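PDB 1PVT: sugar-phosphate aldolase, which belongs to the class II aldolase and adducin family and folds as a mixed beta sheet flanked by helices. Local coordinates for residues A122-H127 and K201-A206; Q160-V165 and A188-K193. One frame throughout, in Å; residues are numbered along the deposited sequence.

Contact 1: residues A122-H127 and K201-A206; sequences AIVHTH and KDVAEA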
ATOM      1  N   ALA A 122       5.348   1.221  -6.537  1.00 53.41           N
ATOM      2  CA  ALA A 122       4.956   0.349  -5.417  1.00 50.41           C
ATOM      3  C   ALA A 122       3.955   0.883  -4.382  1.00 47.72           C
ATOM      4  O   ALA A 122       3.980   2.056  -4.021  1.00 45.89           O
ATOM      5  CB  ALA A 122       6.211  -0.132  -4.696  1.00 50.71           C
ATOM      6  N   ILE A 123       3.088  -0.010  -3.900  1.00 46.17           N
ATOM      7  CA  ILE A 123       2.072   0.313  -2.883  1.00 45.77           C
ATOM      8  C   ILE A 123       2.010  -0.703  -1.723  1.00 45.17           C
ATOM      9  O   ILE A 123       1.785  -1.903  -1.930  1.00 44.58           O
ATOM     10  CB  ILE A 123       0.661   0.365  -3.472  1.00 46.16           C
ATOM     11  CG1 ILE A 123       0.579   1.440  -4.545  1.00 46.14           C
ATOM     12  CG2 ILE A 123      -0.342   0.658  -2.356  1.00 46.34           C
ATOM     13  CD1 ILE A 123      -0.764   1.493  -5.211  1.00 44.92           C
ATOM     14  N   VAL A 124       2.183  -0.209  -0.502  1.00 44.39           N
ATOM     15  CA  VAL A 124       2.151  -1.063   0.675  1.00 42.63           C
ATOM     16  C   VAL A 124       1.025  -0.582   1.566  1.00 42.54           C
ATOM     17  O   VAL A 124       1.008   0.585   1.949  1.00 42.46           O
ATOM     18  CB  VAL A 124       3.481  -0.971   1.483  1.00 41.84           C
ATOM     19  CG1 VAL A 124       3.359  -1.741   2.768  1.00 40.84           C
ATOM     20  CG2 VAL A 124       4.636  -1.519   0.689  1.00 40.28           C
ATOM     21  N   HIS A 125       0.084  -1.469   1.881  1.00 43.05           N
ATOM     22  CA  HIS A 125      -1.031  -1.131   2.768  1.00 43.90           C
ATOM     23  C   HIS A 125      -1.010  -2.031   4.013  1.00 45.44           C
ATOM     24  O   HIS A 125      -1.073  -3.265   3.904  1.00 44.59           O
ATOM     25  CB  HIS A 125      -2.377  -1.295   2.057  1.00 42.47           C
ATOM     26  CG  HIS A 125      -3.554  -1.209   2.981  1.00 42.13           C
ATOM     27  ND1 HIS A 125      -4.430  -2.257   3.172  1.00 41.56           N
ATOM     28  CD2 HIS A 125      -3.972  -0.216   3.801  1.00 41.36           C
ATOM     29  CE1 HIS A 125      -5.336  -1.912   4.070  1.00 41.51           C
ATOM     30  NE2 HIS A 125      -5.081  -0.679   4.468  1.00 41.40           N
ATOM     31  N   THR A 126      -0.932  -1.418   5.192  1.00 46.78           N
ATOM     32  CA  THR A 126      -0.882  -2.185   6.428  1.00 47.43           C
ATOM     33  C   THR A 126      -1.533  -1.400   7.568  1.00 48.51           C
ATOM     34  O   THR A 126      -1.938  -0.255   7.378  1.00 48.06           O
ATOM     35  CB  THR A 126       0.593  -2.548   6.761  1.00 47.20           C
ATOM     36  OG1 THR A 126       0.628  -3.620   7.711  1.00 48.25           O
ATOM     37  CG2 THR A 126       1.337  -1.339   7.303  1.00 44.73           C
ATOM     38  N   HIS A 127      -1.646  -2.022   8.740  1.00 50.73           N
ATOM     39  CA  HIS A 127      -2.274  -1.389   9.902  1.00 52.83           C
ATOM     40  C   HIS A 127      -1.324  -1.218  11.073  1.00 52.27           C
ATOM     41  O   HIS A 127      -1.348  -1.991  12.025  1.00 52.16           O
ATOM     42  CB  HIS A 127      -3.474  -2.216  10.368  1.00 55.87           C
ATOM     43  CG  HIS A 127      -4.472  -2.464   9.289  1.00 59.31           C
ATOM     44  ND1 HIS A 127      -4.416  -3.570   8.469  1.00 61.25           N
ATOM     45  CD2 HIS A 127      -5.491  -1.702   8.827  1.00 60.84           C
ATOM     46  CE1 HIS A 127      -5.355  -3.474   7.542  1.00 62.69           C
ATOM     47  NE2 HIS A 127      -6.021  -2.348   7.736  1.00 61.85           N
ATOM     48  N   LYS A 201       9.262   4.638  -5.192  1.00 58.63           N
ATOM     49  CA  LYS A 201       9.954   4.193  -6.398  1.00 59.87           C
ATOM     50  C   LYS A 201       9.951   2.652  -6.447  1.00 58.47           C
ATOM     51  O   LYS A 201       9.908   2.067  -7.526  1.00 59.52           O
ATOM     52  CB  LYS A 201      11.403   4.718  -6.422  1.00 61.45           C
ATOM     53  CG  LYS A 201      11.565   6.213  -6.131  1.00 64.68           C
ATOM     54  CD  LYS A 201      10.832   7.084  -7.143  1.00 67.66           C
ATOM     55  CE  LYS A 201      10.802   8.564  -6.709  1.00 70.05           C
ATOM     56  NZ  LYS A 201      12.139   9.235  -6.700  1.00 70.40           N
ATOM     57  N   ASP A 202      10.012   2.007  -5.279  1.00 56.33           N
ATOM     58  CA  ASP A 202       9.992   0.543  -5.184  1.00 54.19           C
ATOM     59  C   ASP A 202       9.416   0.128  -3.829  1.00 52.64           C
ATOM     60  O   ASP A 202       9.361   0.942  -2.899  1.00 51.32           O
ATOM     61  CB  ASP A 202      11.398  -0.041  -5.373  1.00 55.09           C
ATOM     62  CG  ASP A 202      12.390   0.455  -4.338  1.00 56.61           C
ATOM     63  OD1 ASP A 202      12.013   1.299  -3.493  1.00 57.42           O
ATOM     64  OD2 ASP A 202      13.558  -0.004  -4.375  1.00 57.64           O
ATOM     65  N   VAL A 203       8.990  -1.130  -3.718  1.00 50.61           N
ATOM     66  CA  VAL A 203       8.381  -1.596  -2.484  1.00 49.94           C
ATOM     67  C   VAL A 203       9.185  -1.213  -1.254  1.00 51.03           C
ATOM     68  O   VAL A 203       8.625  -0.710  -0.277  1.00 52.17           O
ATOM     69  CB  VAL A 203       8.157  -3.113  -2.490  1.00 48.60           C
ATOM     70  CG1 VAL A 203       9.461  -3.850  -2.273  1.00 48.83           C
ATOM     71  CG2 VAL A 203       7.152  -3.468  -1.427  1.00 46.79           C
ATOM     72  N   ALA A 204      10.496  -1.426  -1.302  1.00 51.19           N
ATOM     73  CA  ALA A 204      11.369  -1.090  -0.177  1.00 50.86           C
ATOM     74  C   ALA A 204      11.201   0.359   0.274  1.00 50.51           C
ATOM     75  O   ALA A 204      11.274   0.652   1.467  1.00 51.03           O
ATOM     76  CB  ALA A 204      12.828  -1.348  -0.546  1.00 51.40           C
ATOM     77  N   GLU A 205      10.992   1.266  -0.677  1.00 50.60           N
ATOM     78  CA  GLU A 205      10.814   2.675  -0.344  1.00 49.69           C
ATOM     79  C   GLU A 205       9.443   2.897   0.300  1.00 47.53           C
ATOM     80  O   GLU A 205       9.311   3.694   1.232  1.00 47.00           O
ATOM     81  CB  GLU A 205      10.962   3.549  -1.594  1.00 52.48           C
ATOM     82  CG  GLU A 205      10.662   5.030  -1.346  1.00 57.74           C
ATOM     83  CD  GLU A 205      10.888   5.908  -2.574  1.00 60.92           C
ATOM     84  OE1 GLU A 205      12.059   6.235  -2.872  1.00 63.35           O
ATOM     85  OE2 GLU A 205       9.892   6.268  -3.244  1.00 62.10           O
ATOM     86  N   ALA A 206       8.425   2.197  -0.200  1.00 44.35           N
ATOM     87  CA  ALA A 206       7.090   2.313   0.366  1.00 41.79           C
ATOM     88  C   ALA A 206       7.194   1.857   1.820  1.00 41.67           C
ATOM     89  O   ALA A 206       6.762   2.562   2.726  1.00 41.00           O
ATOM     90  CB  ALA A 206       6.115   1.436  -0.395  1.00 39.11           C
TER
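Ala122 and Val203 bring strand 122-126 closest to the start of helix 203-224, their CA atoms 4.9 Å apart; at Val124 and Ala206 the CA separation has grown to 6.0 Å. The CB bonds of Ala122, Val124 and Ala206 all point toward the opposing segment. Ala122 CB meets backbone first, Val203 N at 3.1 Å and Asp202 C at 3.3 Å, with Val203 CB farther off at 4.2 Å. Further along, Val124 CG2 fills the angle between two helix residues, 3.5 Å from Ala206 CB and 3.8 Å from Val203 CG2. Val124 has CG1 anti to its backbone N (chi1 174°), which leaves CG2 beside that N and on the helix side. Part of the hold on the helix start is local: Asp202 is the N-cap, and its OD1 accepts Glu205 N at 3.0 Å, from above the carboxylate plane. Glu205 OE2 in turn accepts Lys201 N, while Glu9 of helix 2-19 accepts Ala204 N. Thus the first turn of helix 203-224, just after strand 196-200, packs through methyl groups on the sheet face carrying Ala122 and Val124, without hydrogen bonds between the two segments; Ile123, on the other face, meets helix 103-115.

Contact 2: residues Q160-V165 and A188-K193; sequences QGISVV and AVLWDK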
ATOM      1  N   GLN A 160       5.540  17.071   1.025  1.00 85.94           N
ATOM      2  CA  GLN A 160       4.204  17.662   0.975  1.00 88.11           C
ATOM      3  C   GLN A 160       3.386  17.296   2.221  1.00 87.52           C
ATOM      4  O   GLN A 160       2.540  18.081   2.678  1.00 88.47           O
ATOM      5  CB  GLN A 160       3.453  17.204  -0.283  1.00 90.74           C
ATOM      6  CG  GLN A 160       3.666  18.087  -1.522  1.00 94.42           C
ATOM      7  CD  GLN A 160       5.095  18.049  -2.063  1.00 96.12           C
ATOM      8  OE1 GLN A 160       6.025  18.586  -1.445  1.00 97.04           O
ATOM      9  NE2 GLN A 160       5.273  17.410  -3.224  1.00 96.68           N
ATOM     10  N   GLY A 161       3.646  16.112   2.773  1.00 85.52           N
ATOM     11  CA  GLY A 161       2.909  15.676   3.945  1.00 81.94           C
ATOM     12  C   GLY A 161       1.947  14.577   3.558  1.00 79.36           C
ATOM     13  O   GLY A 161       2.110  13.952   2.509  1.00 78.64           O
ATOM     14  N   ILE A 162       0.931  14.352   4.385  1.00 77.49           N
ATOM     15  CA  ILE A 162      -0.042  13.291   4.132  1.00 76.33           C
ATOM     16  C   ILE A 162      -1.492  13.743   4.178  1.00 74.60           C
ATOM     17  O   ILE A 162      -1.800  14.833   4.655  1.00 74.46           O
ATOM     18  CB  ILE A 162       0.109  12.151   5.160  1.00 76.71           C
ATOM     19  CG1 ILE A 162       0.260  12.747   6.561  1.00 76.70           C
ATOM     20  CG2 ILE A 162       1.299  11.287   4.811  1.00 77.51           C
ATOM     21  CD1 ILE A 162       0.399  11.724   7.653  1.00 76.55           C
ATOM     22  N   SER A 163      -2.380  12.879   3.700  1.00 72.46           N
ATOM     23  CA  SER A 163      -3.802  13.179   3.690  1.00 71.54           C
ATOM     24  C   SER A 163      -4.609  11.980   4.173  1.00 71.05           C
ATOM     25  O   SER A 163      -4.222  10.829   3.961  1.00 70.83           O
ATOM     26  CB  SER A 163      -4.237  13.556   2.279  1.00 71.38           C
ATOM     27  OG  SER A 163      -3.899  12.522   1.374  1.00 71.86           O
ATOM     28  N   VAL A 164      -5.730  12.257   4.829  1.00 70.69           N
ATOM     29  CA  VAL A 164      -6.591  11.202   5.338  1.00 70.09           C
ATOM     30  C   VAL A 164      -7.679  10.958   4.313  1.00 71.50           C
ATOM     31  O   VAL A 164      -7.972  11.830   3.507  1.00 71.37           O
ATOM     32  CB  VAL A 164      -7.244  11.609   6.663  1.00 68.46           C
ATOM     33  CG1 VAL A 164      -8.069  10.465   7.201  1.00 67.51           C
ATOM     34  CG2 VAL A 164      -6.184  12.014   7.660  1.00 66.60           C
ATOM     35  N   VAL A 165      -8.277   9.776   4.346  1.00 74.25           N
ATOM     36  CA  VAL A 165      -9.332   9.427   3.402  1.00 77.54           C
ATOM     37  C   VAL A 165     -10.516   8.750   4.094  1.00 80.65           C
ATOM     38  O   VAL A 165     -10.361   7.691   4.704  1.00 81.06           O
ATOM     39  CB  VAL A 165      -8.793   8.479   2.309  1.00 77.08           C
ATOM     40  CG1 VAL A 165      -9.936   7.992   1.425  1.00 76.58           C
ATOM     41  CG2 VAL A 165      -7.744   9.192   1.476  1.00 76.85           C
ATOM     42  N   ALA A 188       1.864   9.168   0.676  1.00 71.85           N
ATOM     43  CA  ALA A 188       1.176   8.369   1.684  1.00 68.36           C
ATOM     44  C   ALA A 188      -0.232   8.874   1.985  1.00 66.57           C
ATOM     45  O   ALA A 188      -0.467  10.079   2.083  1.00 66.67           O
ATOM     46  CB  ALA A 188       1.997   8.333   2.969  1.00 67.53           C
ATOM     47  N   VAL A 189      -1.163   7.939   2.133  1.00 64.48           N
ATOM     48  CA  VAL A 189      -2.542   8.273   2.450  1.00 63.30           C
ATOM     49  C   VAL A 189      -2.992   7.433   3.624  1.00 62.48           C
ATOM     50  O   VAL A 189      -2.785   6.222   3.630  1.00 62.79           O
ATOM     51  CB  VAL A 189      -3.478   7.999   1.261  1.00 63.54           C
ATOM     52  CG1 VAL A 189      -4.889   7.664   1.758  1.00 62.74           C
ATOM     53  CG2 VAL A 189      -3.524   9.225   0.362  1.00 63.93           C
ATOM     54  N   LEU A 190      -3.605   8.076   4.613  1.00 61.68           N
ATOM     55  CA  LEU A 190      -4.091   7.372   5.792  1.00 62.04           C
ATOM     56  C   LEU A 190      -5.565   7.102   5.637  1.00 63.29           C
ATOM     57  O   LEU A 190      -6.349   8.045   5.618  1.00 64.40           O
ATOM     58  CB  LEU A 190      -3.903   8.219   7.046  1.00 59.97           C
ATOM     59  CG  LEU A 190      -2.509   8.363   7.629  1.00 58.74           C
ATOM     60  CD1 LEU A 190      -2.500   9.581   8.507  1.00 58.22           C
ATOM     61  CD2 LEU A 190      -2.116   7.115   8.405  1.00 57.67           C
ATOM     62  N   TRP A 191      -5.951   5.833   5.504  1.00 64.66           N
ATOM     63  CA  TRP A 191      -7.372   5.505   5.401  1.00 65.55           C
ATOM     64  C   TRP A 191      -7.850   5.564   6.826  1.00 67.90           C
ATOM     65  O   TRP A 191      -7.659   4.624   7.593  1.00 67.80           O
ATOM     66  CB  TRP A 191      -7.615   4.097   4.861  1.00 63.11           C
ATOM     67  CG  TRP A 191      -7.218   3.901   3.438  1.00 61.96           C
ATOM     68  CD1 TRP A 191      -6.826   4.865   2.547  1.00 61.66           C
ATOM     69  CD2 TRP A 191      -7.161   2.656   2.735  1.00 60.74           C
ATOM     70  NE1 TRP A 191      -6.528   4.290   1.333  1.00 61.29           N
ATOM     71  CE2 TRP A 191      -6.726   2.936   1.422  1.00 60.76           C
ATOM     72  CE3 TRP A 191      -7.432   1.333   3.088  1.00 59.43           C
ATOM     73  CZ2 TRP A 191      -6.559   1.938   0.465  1.00 60.25           C
ATOM     74  CZ3 TRP A 191      -7.265   0.344   2.136  1.00 60.61           C
ATOM     75  CH2 TRP A 191      -6.832   0.652   0.839  1.00 60.35           C
ATOM     76  N   ASP A 192      -8.456   6.686   7.183  1.00 71.08           N
ATOM     77  CA  ASP A 192      -8.942   6.887   8.530  1.00 73.57           C
ATOM     78  C   ASP A 192      -9.615   5.642   9.087  1.00 73.98           C
ATOM     79  O   ASP A 192     -10.588   5.143   8.519  1.00 74.18           O
ATOM     80  CB  ASP A 192      -9.907   8.072   8.569  1.00 75.94           C
ATOM     81  CG  ASP A 192     -10.345   8.411   9.976  1.00 77.82           C
ATOM     82  OD1 ASP A 192     -11.143   7.631  10.540  1.00 78.96           O
ATOM     83  OD2 ASP A 192      -9.879   9.444  10.519  1.00 79.38           O
ATOM     84  N   LYS A 193      -9.058   5.142  10.189  1.00 74.50           N
ATOM     85  CA  LYS A 193      -9.571   3.969  10.884  1.00 74.83           C
ATOM     86  C   LYS A 193      -9.123   2.639  10.264  1.00 74.11           C
ATOM     87  O   LYS A 193      -9.346   1.575  10.845  1.00 75.17           O
ATOM     88  CB  LYS A 193     -11.100   4.029  10.923  1.00 76.27           C
ATOM     89  CG  LYS A 193     -11.722   3.430  12.163  1.00 79.17           C
ATOM     90  CD  LYS A 193     -11.536   4.341  13.362  1.00 81.00           C
ATOM     91  CE  LYS A 193     -12.215   3.759  14.595  1.00 81.83           C
ATOM     92  NZ  LYS A 193     -12.209   4.705  15.752  1.00 83.12           N
TER
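Ser163 O is approached by two donors of strand 188-191: Leu190 N at 2.9 Å, with a nearly straight N-H...O angle of 164°, and the weaker CA-H of Val189, whose CA lies 3.4 Å away. Leu190 O repeats the pattern in the other direction, accepting Val165 N at 2.9 Å in a more bent bond and meeting the CA-H of Val164. This alternation is the ladder of a parallel pair, with Ser163 opposite Val189 and Val164 opposite Leu190; the two short axes nevertheless diverge by 38°. A weak bond from Asp192 N to Val165 O follows at the far end.

At the start of the pair, Ile162 CG2 lies 3.6 Å from Ala188 CB. On the face carrying Val164 and Leu190, Ile162 CD1 meets Leu190 CD1 at 3.7 Å. Val164 CG1, anti to its backbone N (chi1 -177°), reaches Asp192 CB at 3.3 Å. On the other face, the Val165 and Val189 side chains lie obliquely across one another, CG2 of Val165 3.3 Å from CG1 of Val189, and Val165 CB approaches Trp191 CD1 at 4.1 Å. Ser163 OG rests near Val189 CG2 and makes a weak hydrogen bond to Lys182 O.

The two strands are the beta elements of a beta-alpha-beta unit whose helix, 173-182, covers the Val165, Val189 and Trp191 side. Leu144 of helix 144-147 covers Ile162, Val164 and Leu190. Strand 163-165 is outermost within the chain, whereas 188-191 continues inward to strand 196-200, through backbone bonding of Val189 with Val197.

Overall arrangement
Contacts 1 and 2 belong to one mixed sheet, their centres 14 Å apart. Strand 196-200 lies between strands 122-126 and 188-191, bonding by backbone to both, and leads through Lys201 and Asp202 into the helix of contact 1. Contact 1 is the more central, about 5 Å from the centre of the chain against about 12 Å for contact 2. They touch through His125 NE2 and Trp191 CZ3, 3.4 Å apart, with ring planes inclined at about 35°. His125 NE2 also hydrogen-bonds His194 O, just beyond 188-193. Along the chain, both strands of contact 2 come between the two segments of contact 1: the outer beta-alpha-beta unit is completed before the chain returns to helix 203-224.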